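PDB 2PVU: ArtJ, which binds arginine, lysine and histidine and probably hands them to its cognate ATP-binding cassette transporter, Art(MP)2. Local coordinates for residues V64-D69 and T254-K259; Q97-D102 and I229-S234; G147-V152 and G169-K174. All blocks are in the same frame, centred on the assembly; numbering follows the deposited sequence.

How the interactions relate
Interactions 1 and 2 belong to one lobe of the two-lobed binding protein and interaction 3 to the other, with the bound lysine between the lobes. Interaction 1 joins helices 66-78 and 252-261, and its F66 side chain is about 12 Å from the lysine. Interaction 2 ties the end of helix 89-98 to strand 224-231, about 24 Å from interaction 1 between centres. Interaction 3 pairs two strands of the other lobe, about 32 Å from interaction 1 and about 31 Å from interaction 2 between centres; its V152 side chain is about 9 Å from the lysine. Strand 224-231, reached by interaction 2, belongs to the same mixed sheet as the strands of interaction 3.

Interaction 1. Residues V64-D69 and T254-K259; sequences VGFDVD and TEIYKK
K259 and D69 form the salt bridge of this contact, crossing at about a right angle. The lysine chain is fully extended, with CG anti to its backbone N (chi1 -173°), and this stretch carries NZ over to the neighbouring helix, 2.8 Å from D69 OD2. The ammonium meets that oxygen on its syn side, 21° out of the carboxylate plane. W260 NE1 donates to the same OD2, so two donors grip one oxygen; their combined pull would probably favour the charged carboxylate.

Beside the ion pair, the apolar contact centres on the branches of I256. Its CG2 fits between two side chains of the other helix, 3.6 Å from D69 CB and 3.7 Å from F66 CD1. The other branch ends in CD1, which rests 3.6 Å from the D69 carbonyl O. F66 points its ring edge at the backbone of helix 252-261: CE1 is 3.7 Å from Y257 CA, near the plane of the ring, and Y257 N also lies in that plane. CE1 also touches the Y257 ring at CD1, 4.1 Å away. F66 in addition meets the F125 ring edge to face, and the Y257 ring meets F261.

Within 64-69, G65 is the N-cap, and its carbonyl takes the first turn's bond from D69 N. D67, directed away from helix 252-261, accepts bonds from Y124 OH and from the backbone N of G107, a residue of the lysine pocket. A helix from late in the chain thus packs on the first helix of the lobe that opens the sequence, consistent with the two-lobed fold of family 3 solute-binding proteins.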
loop_
_atom_site.group_PDB
_atom_site.type_symbol
_atom_site.label_atom_id
_atom_site.label_comp_id
_atom_site.label_asym_id
_atom_site.label_seq_id
_atom_site.Cartn_x
_atom_site.Cartn_y
_atom_site.Cartn_z
ATOM N N VAL A 64 -12.466 -4.973 2.348
ATOM C CA VAL A 64 -12.462 -4.176 3.600
ATOM C C VAL A 64 -11.079 -3.575 3.842
ATOM O O VAL A 64 -10.098 -4.007 3.221
ATOM C CB VAL A 64 -12.901 -5.043 4.823
ATOM C CG1 VAL A 64 -14.321 -5.561 4.615
ATOM C CG2 VAL A 64 -11.911 -6.205 5.084
ATOM N N GLY A 65 -10.997 -2.597 4.743
ATOM C CA GLY A 65 -9.709 -2.115 5.178
ATOM C C GLY A 65 -9.649 -0.608 5.329
ATOM O O GLY A 65 -10.661 0.123 5.075
ATOM N N PHE A 66 -8.491 -0.148 5.792
ATOM C CA PHE A 66 -8.335 1.280 6.035
ATOM C C PHE A 66 -8.554 2.118 4.758
ATOM O O PHE A 66 -9.246 3.165 4.774
ATOM C CB PHE A 66 -6.946 1.549 6.618
ATOM C CG PHE A 66 -6.620 3.010 6.749
ATOM C CD1 PHE A 66 -6.957 3.698 7.897
ATOM C CD2 PHE A 66 -5.979 3.704 5.688
ATOM C CE1 PHE A 66 -6.691 5.099 8.049
ATOM C CE2 PHE A 66 -5.691 5.111 5.815
ATOM C CZ PHE A 66 -6.030 5.801 6.990
ATOM N N ASP A 67 -7.940 1.683 3.661
ATOM C CA ASP A 67 -8.091 2.404 2.401
ATOM C C ASP A 67 -9.549 2.363 1.975
ATOM O O ASP A 67 -10.041 3.321 1.389
ATOM C CB ASP A 67 -7.256 1.778 1.270
ATOM C CG ASP A 67 -5.816 2.246 1.248
ATOM O OD1 ASP A 67 -5.442 3.257 1.931
ATOM O OD2 ASP A 67 -5.055 1.610 0.455
ATOM N N VAL A 68 -10.235 1.247 2.215
ATOM C CA VAL A 68 -11.676 1.152 1.881
ATOM C C VAL A 68 -12.517 2.193 2.616
ATOM O O VAL A 68 -13.346 2.878 2.003
ATOM C CB VAL A 68 -12.244 -0.272 2.090
ATOM C CG1 VAL A 68 -13.737 -0.352 1.689
ATOM C CG2 VAL A 68 -11.383 -1.296 1.295
ATOM N N ASP A 69 -12.327 2.308 3.931
ATOM C CA ASP A 69 -13.133 3.216 4.738
ATOM C C ASP A 69 -12.759 4.652 4.392
ATOM O O ASP A 69 -13.613 5.524 4.361
ATOM C CB ASP A 69 -12.912 2.998 6.231
ATOM C CG ASP A 69 -13.502 1.690 6.733
ATOM O OD1 ASP A 69 -14.295 1.054 5.996
ATOM O OD2 ASP A 69 -13.165 1.320 7.879
ATOM N N THR A 254 -9.212 10.575 11.623
ATOM C CA THR A 254 -8.748 9.924 12.855
ATOM C C THR A 254 -9.638 8.823 13.412
ATOM O O THR A 254 -9.100 7.855 13.975
ATOM C CB THR A 254 -8.123 10.846 13.921
ATOM O OG1 THR A 254 -8.802 10.761 15.194
ATOM C CG2 THR A 254 -7.929 12.196 13.428
ATOM N N GLU A 255 -10.960 8.937 13.241
ATOM C CA GLU A 255 -11.872 7.829 13.612
ATOM C C GLU A 255 -11.517 6.557 12.832
ATOM O O GLU A 255 -11.394 5.482 13.429
ATOM C CB GLU A 255 -13.349 8.159 13.372
ATOM C CG GLU A 255 -13.940 9.302 14.173
ATOM C CD GLU A 255 -15.306 9.751 13.597
ATOM O OE1 GLU A 255 -15.902 8.980 12.776
ATOM O OE2 GLU A 255 -15.779 10.868 13.950
ATOM N N ILE A 256 -11.361 6.680 11.508
ATOM C CA ILE A 256 -10.964 5.555 10.652
ATOM C C ILE A 256 -9.585 5.013 11.062
ATOM O O ILE A 256 -9.404 3.797 11.195
ATOM C CB ILE A 256 -10.952 5.937 9.156
ATOM C CG1 ILE A 256 -12.354 6.401 8.732
ATOM C CG2 ILE A 256 -10.519 4.704 8.329
ATOM C CD1 ILE A 256 -12.403 7.123 7.362
ATOM N N TYR A 257 -8.620 5.915 11.247
ATOM C CA TYR A 257 -7.267 5.524 11.669
ATOM C C TYR A 257 -7.293 4.730 12.980
ATOM O O TYR A 257 -6.632 3.697 13.134
ATOM C CB TYR A 257 -6.363 6.755 11.824
ATOM C CG TYR A 257 -4.933 6.357 12.048
ATOM C CD1 TYR A 257 -4.051 6.167 10.955
ATOM C CD2 TYR A 257 -4.453 6.112 13.340
ATOM C CE1 TYR A 257 -2.728 5.774 11.183
ATOM C CE2 TYR A 257 -3.156 5.695 13.569
ATOM C CZ TYR A 257 -2.293 5.562 12.501
ATOM O OH TYR A 257 -1.008 5.154 12.787
ATOM N N LYS A 258 -8.051 5.222 13.952
ATOM C CA LYS A 258 -8.137 4.534 15.232
ATOM C C LYS A 258 -8.811 3.160 15.128
ATOM O O LYS A 258 -8.433 2.214 15.843
ATOM C CB LYS A 258 -8.885 5.392 16.231
ATOM C CG LYS A 258 -8.086 6.617 16.668
ATOM C CD LYS A 258 -8.627 7.172 17.975
ATOM C CE LYS A 258 -9.875 8.021 17.787
ATOM N NZ LYS A 258 -10.355 8.595 19.089
ATOM N N LYS A 259 -9.840 3.072 14.289
ATOM C CA LYS A 259 -10.493 1.791 13.989
ATOM C C LYS A 259 -9.452 0.750 13.617
ATOM O O LYS A 259 -9.420 -0.335 14.191
ATOM C CB LYS A 259 -11.512 1.951 12.851
ATOM C CG LYS A 259 -12.347 0.703 12.582
ATOM C CD LYS A 259 -13.257 0.925 11.371
ATOM C CE LYS A 259 -13.939 -0.374 10.983
ATOM N NZ LYS A 259 -14.582 -0.263 9.635
#

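Interaction 2. Residues Q97-D102 and I229-S234; sequences QSKEVD and IFPKNS
F230 turns the edge of its ring toward the D102 carbonyl: CD1 lies 3.8 Å from D102 O, close to the ring plane, with the ring carried beside the backbone N of F230 (chi1 -57°). P231 follows and makes the main contact, its ring facing the chain that leaves helix 89-98. CD comes within 3.0 Å of D102 O, a tight approach, while CG sits 3.7 Å from V101 O. That V101 oxygen is buried by the contact and has no polar partner in the model. CB of the proline touches K99 CG at 3.9 Å; K99, with positive phi, is where the chain breaks out of the helix, and the rest of its extended side chain leads away from the proline.

P231 also begins a type II beta turn that ends at S234 and leads on toward helix 237-249. Strand 224-231 is probably one of those linking the two lobes of the solute-binding fold, and around P231 it packs on the chain entering strand 103-104. K232 leads its amine away from the contact to a salt bridge with D119, with further bonds to the carbonyls of K115 and Y118. N233 takes the positive phi of the turn's third position. The turn closes with a weak bond from S234 N to P231 O, 3.1 Å. S234 OG caps L236 N in the turn that leads into helix 237-249 and lies 2.7 Å from a water, which itself donates to D102 O at 2.7 Å. The D102 carboxylate is held on another side, where OD2 accepts from V45 N of strand 44-48.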
loop_
_atom_site.group_PDB
_atom_site.type_symbol
_atom_site.label_atom_id
_atom_site.label_comp_id
_atom_site.label_asym_id
_atom_site.label_seq_id
_atom_site.Cartn_x
_atom_site.Cartn_y
_atom_site.Cartn_z
ATOM N N GLN A 97 -3.410 3.559 -16.894
ATOM C CA GLN A 97 -2.833 4.068 -18.139
ATOM C C GLN A 97 -3.851 4.126 -19.328
ATOM O O GLN A 97 -3.878 5.105 -20.080
ATOM C CB GLN A 97 -1.602 3.246 -18.539
ATOM C CG GLN A 97 -0.363 3.394 -17.642
ATOM C CD GLN A 97 0.981 3.118 -18.377
ATOM O OE1 GLN A 97 2.051 3.062 -17.738
ATOM N NE2 GLN A 97 0.931 2.962 -19.705
ATOM N N SER A 98 -4.668 3.087 -19.483
ATOM C CA SER A 98 -5.715 3.049 -20.505
ATOM C C SER A 98 -6.958 3.885 -20.142
ATOM O O SER A 98 -7.847 4.115 -21.003
ATOM C CB SER A 98 -6.140 1.603 -20.721
ATOM O OG SER A 98 -6.822 1.129 -19.564
ATOM N N LYS A 99 -7.014 4.333 -18.885
ATOM C CA LYS A 99 -8.158 5.035 -18.263
ATOM C C LYS A 99 -9.418 4.155 -18.141
ATOM O O LYS A 99 -10.531 4.667 -17.937
ATOM C CB LYS A 99 -8.483 6.390 -18.937
ATOM C CG LYS A 99 -7.291 7.331 -19.114
ATOM C CD LYS A 99 -7.698 8.580 -19.901
ATOM C CE LYS A 99 -6.517 9.492 -20.186
ATOM N NZ LYS A 99 -6.762 10.290 -21.451
ATOM N N GLU A 100 -9.245 2.832 -18.204
ATOM C CA GLU A 100 -10.364 1.942 -17.896
ATOM C C GLU A 100 -10.765 2.058 -16.424
ATOM O O GLU A 100 -11.939 1.882 -16.066
ATOM C CB GLU A 100 -10.055 0.480 -18.263
ATOM C CG GLU A 100 -11.348 -0.345 -18.275
ATOM C CD GLU A 100 -11.174 -1.753 -18.787
ATOM O OE1 GLU A 100 -10.025 -2.183 -19.050
ATOM O OE2 GLU A 100 -12.221 -2.432 -18.913
ATOM N N VAL A 101 -9.788 2.366 -15.567
ATOM C CA VAL A 101 -10.057 2.666 -14.192
ATOM C C VAL A 101 -9.784 4.173 -14.018
ATOM O O VAL A 101 -8.812 4.702 -14.607
ATOM C CB VAL A 101 -9.163 1.742 -13.324
ATOM C CG1 VAL A 101 -8.917 2.287 -11.991
ATOM C CG2 VAL A 101 -9.762 0.343 -13.272
ATOM N N ASP A 102 -10.644 4.857 -13.266
ATOM C CA ASP A 102 -10.565 6.315 -13.126
ATOM C C ASP A 102 -9.630 6.765 -11.985
ATOM O O ASP A 102 -9.202 7.932 -11.939
ATOM C CB ASP A 102 -11.952 6.890 -12.849
ATOM C CG ASP A 102 -12.905 6.656 -14.002
ATOM O OD1 ASP A 102 -12.505 6.881 -15.170
ATOM O OD2 ASP A 102 -14.017 6.188 -13.732
ATOM N N ILE A 229 -4.378 7.552 -6.506
ATOM C CA ILE A 229 -3.701 7.715 -7.803
ATOM C C ILE A 229 -4.725 7.857 -8.933
ATOM O O ILE A 229 -5.851 7.379 -8.824
ATOM C CB ILE A 229 -2.772 6.518 -8.052
ATOM C CG1 ILE A 229 -1.866 6.747 -9.269
ATOM C CG2 ILE A 229 -3.607 5.225 -8.276
ATOM C CD1 ILE A 229 -0.807 5.677 -9.431
ATOM N N PHE A 230 -4.345 8.572 -9.992
ATOM C CA PHE A 230 -5.274 8.937 -11.078
ATOM C C PHE A 230 -4.525 8.854 -12.376
ATOM O O PHE A 230 -3.308 9.056 -12.391
ATOM C CB PHE A 230 -5.741 10.406 -10.934
ATOM C CG PHE A 230 -6.407 10.711 -9.610
ATOM C CD1 PHE A 230 -7.757 10.409 -9.408
ATOM C CD2 PHE A 230 -5.676 11.244 -8.584
ATOM C CE1 PHE A 230 -8.399 10.675 -8.148
ATOM C CE2 PHE A 230 -6.284 11.516 -7.322
ATOM C CZ PHE A 230 -7.623 11.214 -7.105
ATOM N N PRO A 231 -5.263 8.636 -13.485
ATOM C CA PRO A 231 -4.610 8.852 -14.762
ATOM C C PRO A 231 -4.153 10.305 -14.823
ATOM O O PRO A 231 -4.756 11.202 -14.215
ATOM C CB PRO A 231 -5.726 8.639 -15.790
ATOM C CG PRO A 231 -6.773 7.729 -15.065
ATOM C CD PRO A 231 -6.673 8.209 -13.607
ATOM N N LYS A 232 -3.080 10.520 -15.562
ATOM C CA LYS A 232 -2.523 11.833 -15.788
ATOM C C LYS A 232 -3.598 12.795 -16.291
ATOM O O LYS A 232 -4.412 12.441 -17.154
ATOM C CB LYS A 232 -1.367 11.680 -16.777
ATOM C CG LYS A 232 -0.513 12.915 -17.009
ATOM C CD LYS A 232 0.131 13.391 -15.743
ATOM C CE LYS A 232 1.332 12.560 -15.362
ATOM N NZ LYS A 232 1.913 13.246 -14.179
ATOM N N ASN A 233 -3.636 13.997 -15.712
ATOM C CA ASN A 233 -4.620 15.039 -16.100
ATOM C C ASN A 233 -6.088 14.738 -15.703
ATOM O O ASN A 233 -7.031 15.288 -16.252
ATOM C CB ASN A 233 -4.507 15.393 -17.591
ATOM C CG ASN A 233 -3.071 15.773 -18.001
ATOM O OD1 ASN A 233 -2.302 16.332 -17.202
ATOM N ND2 ASN A 233 -2.712 15.473 -19.253
ATOM N N SER A 234 -6.274 13.873 -14.723
ATOM C CA SER A 234 -7.608 13.582 -14.217
ATOM C C SER A 234 -8.336 14.796 -13.656
ATOM O O SER A 234 -7.783 15.548 -12.835
ATOM C CB SER A 234 -7.502 12.538 -13.103
ATOM O OG SER A 234 -8.732 12.418 -12.390
HETATM O O HOH W 1 -9.746 10.095 -13.395
#

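Interaction 3. Residues G147-V152 and G169-K174; sequences GKTIGV and GPHIKK
K173 packs its CB against I150 O, 3.8 Å away, on the sheet face that a side chain at G151 would share, before turning back to its own segment. With CG beside the backbone N (chi1 -49°) and a bend at chi2 (-70°), the extended remainder swings away until NZ donates to P170 O at 3.0 Å. The ammonium reaches that oxygen 32° off the carbonyl plane. A methionine in place of K173 would probably leave P170 O without its ammonium donor and the turn from G169 to I172 without this tie to the strand.

V152 works on the opposite face of the sheet. Its CG2, set between the backbone N and the carbonyl carbon, is thereby brought 3.5 Å from K173 O, and it also reaches I172 CG2 at 3.9 Å and K174 CG at 4.0 Å. V152 and I172 meet aslant. Ahead of the strands, H171 lays its side chain along the loop leading to I150: CB is 3.7 Å from K148 O, and CE1 approaches G147 O.

The backbones run parallel. I150 N donates to H171 O at 2.8 Å and I150 O accepts from K173 N, both bonds nearly straight; V152 N donates to K173 O at 2.9 Å, with its N-H somewhat more bent. CA-H...O contacts from T149, I172, G151 and K174 fill in between.

Strands 150-153 and 172-175 are the two strands of a beta-alpha-beta unit whose connecting helix, 157-166, lies over the face bearing I150, V152, I172 and K174: F166 meets I150, E163 meets I172, and Q159 meets both V152 and K174. Strand 192-196 pairs parallel with the other edge of strand 150-153, through G151.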
loop_
_atom_site.group_PDB
_atom_site.type_symbol
_atom_site.label_atom_id
_atom_site.label_comp_id
_atom_site.label_asym_id
_atom_site.label_seq_id
_atom_site.Cartn_x
_atom_site.Cartn_y
_atom_site.Cartn_z
ATOM N N GLY A 147 23.408 -11.515 -0.345
ATOM C CA GLY A 147 23.559 -12.917 -0.710
ATOM C C GLY A 147 22.358 -13.798 -0.398
ATOM O O GLY A 147 22.386 -15.002 -0.696
ATOM N N LYS A 148 21.328 -13.224 0.225
ATOM C CA LYS A 148 20.128 -13.973 0.610
ATOM C C LYS A 148 18.996 -13.763 -0.391
ATOM O O LYS A 148 19.007 -12.811 -1.163
ATOM C CB LYS A 148 19.647 -13.546 2.000
ATOM C CG LYS A 148 20.670 -13.803 3.127
ATOM C CD LYS A 148 20.027 -13.545 4.508
ATOM C CE LYS A 148 21.049 -13.626 5.661
ATOM N NZ LYS A 148 21.415 -15.049 5.857
ATOM N N THR A 149 17.995 -14.631 -0.357
ATOM C CA THR A 149 16.894 -14.501 -1.312
ATOM C C THR A 149 15.817 -13.652 -0.676
ATOM O O THR A 149 15.457 -13.878 0.481
ATOM C CB THR A 149 16.339 -15.853 -1.675
ATOM O OG1 THR A 149 15.996 -16.523 -0.460
ATOM C CG2 THR A 149 17.426 -16.685 -2.344
ATOM N N ILE A 150 15.318 -12.662 -1.424
ATOM C CA ILE A 150 14.377 -11.687 -0.882
ATOM C C ILE A 150 13.072 -11.774 -1.684
ATOM O O ILE A 150 13.084 -11.689 -2.895
ATOM C CB ILE A 150 14.939 -10.230 -0.968
ATOM C CG1 ILE A 150 16.285 -10.124 -0.234
ATOM C CG2 ILE A 150 13.990 -9.218 -0.335
ATOM C CD1 ILE A 150 17.055 -8.895 -0.621
ATOM N N GLY A 151 11.942 -11.910 -1.003
ATOM C CA GLY A 151 10.686 -11.875 -1.695
ATOM C C GLY A 151 10.068 -10.479 -1.626
ATOM O O GLY A 151 10.113 -9.822 -0.581
ATOM N N VAL A 152 9.484 -10.040 -2.746
ATOM C CA VAL A 152 8.805 -8.740 -2.816
ATOM C C VAL A 152 7.589 -8.871 -3.706
ATOM O O VAL A 152 7.497 -9.799 -4.530
ATOM C CB VAL A 152 9.708 -7.636 -3.432
ATOM C CG1 VAL A 152 10.872 -7.280 -2.483
ATOM C CG2 VAL A 152 10.214 -8.059 -4.836
ATOM N N GLY A 169 18.686 -8.926 -9.876
ATOM C CA GLY A 169 19.138 -10.297 -10.115
ATOM C C GLY A 169 18.134 -11.337 -9.652
ATOM O O GLY A 169 17.111 -10.974 -9.059
ATOM N N PRO A 170 18.426 -12.636 -9.920
ATOM C CA PRO A 170 17.572 -13.762 -9.507
ATOM C C PRO A 170 17.323 -13.903 -7.997
ATOM O O PRO A 170 16.315 -14.520 -7.636
ATOM C CB PRO A 170 18.309 -15.002 -10.045
ATOM C CG PRO A 170 19.727 -14.549 -10.299
ATOM C CD PRO A 170 19.612 -13.098 -10.684
ATOM N N HIS A 171 18.195 -13.360 -7.133
ATOM C CA HIS A 171 17.948 -13.448 -5.689
ATOM C C HIS A 171 16.728 -12.647 -5.208
ATOM O O HIS A 171 16.233 -12.851 -4.102
ATOM C CB HIS A 171 19.185 -13.081 -4.867
ATOM C CG HIS A 171 20.254 -14.132 -4.898
ATOM N ND1 HIS A 171 21.520 -13.926 -4.388
ATOM C CD2 HIS A 171 20.263 -15.382 -5.427
ATOM C CE1 HIS A 171 22.249 -15.015 -4.570
ATOM N NE2 HIS A 171 21.511 -15.911 -5.202
ATOM N N ILE A 172 16.244 -11.745 -6.043
ATOM C CA ILE A 172 15.061 -10.985 -5.715
ATOM C C ILE A 172 13.917 -11.708 -6.395
ATOM O O ILE A 172 13.884 -11.817 -7.615
ATOM C CB ILE A 172 15.187 -9.522 -6.192
ATOM C CG1 ILE A 172 16.381 -8.864 -5.463
ATOM C CG2 ILE A 172 13.840 -8.782 -6.013
ATOM C CD1 ILE A 172 16.690 -7.452 -5.929
ATOM N N LYS A 173 13.026 -12.267 -5.598
ATOM C CA LYS A 173 11.918 -13.021 -6.135
ATOM C C LYS A 173 10.662 -12.150 -6.089
ATOM O O LYS A 173 10.323 -11.595 -5.042
ATOM C CB LYS A 173 11.678 -14.297 -5.336
ATOM C CG LYS A 173 12.929 -15.156 -5.079
ATOM C CD LYS A 173 13.396 -15.785 -6.354
ATOM C CE LYS A 173 14.452 -16.861 -6.116
ATOM N NZ LYS A 173 15.012 -17.184 -7.466
ATOM N N LYS A 174 9.975 -12.052 -7.221
ATOM C CA LYS A 174 8.866 -11.103 -7.360
ATOM C C LYS A 174 7.541 -11.837 -7.465
ATOM O O LYS A 174 7.440 -12.818 -8.254
ATOM C CB LYS A 174 9.080 -10.222 -8.605
ATOM C CG LYS A 174 10.360 -9.399 -8.617
ATOM C CD LYS A 174 10.641 -8.916 -10.033
ATOM C CE LYS A 174 11.928 -8.122 -10.141
ATOM N NZ LYS A 174 13.127 -8.878 -9.719
#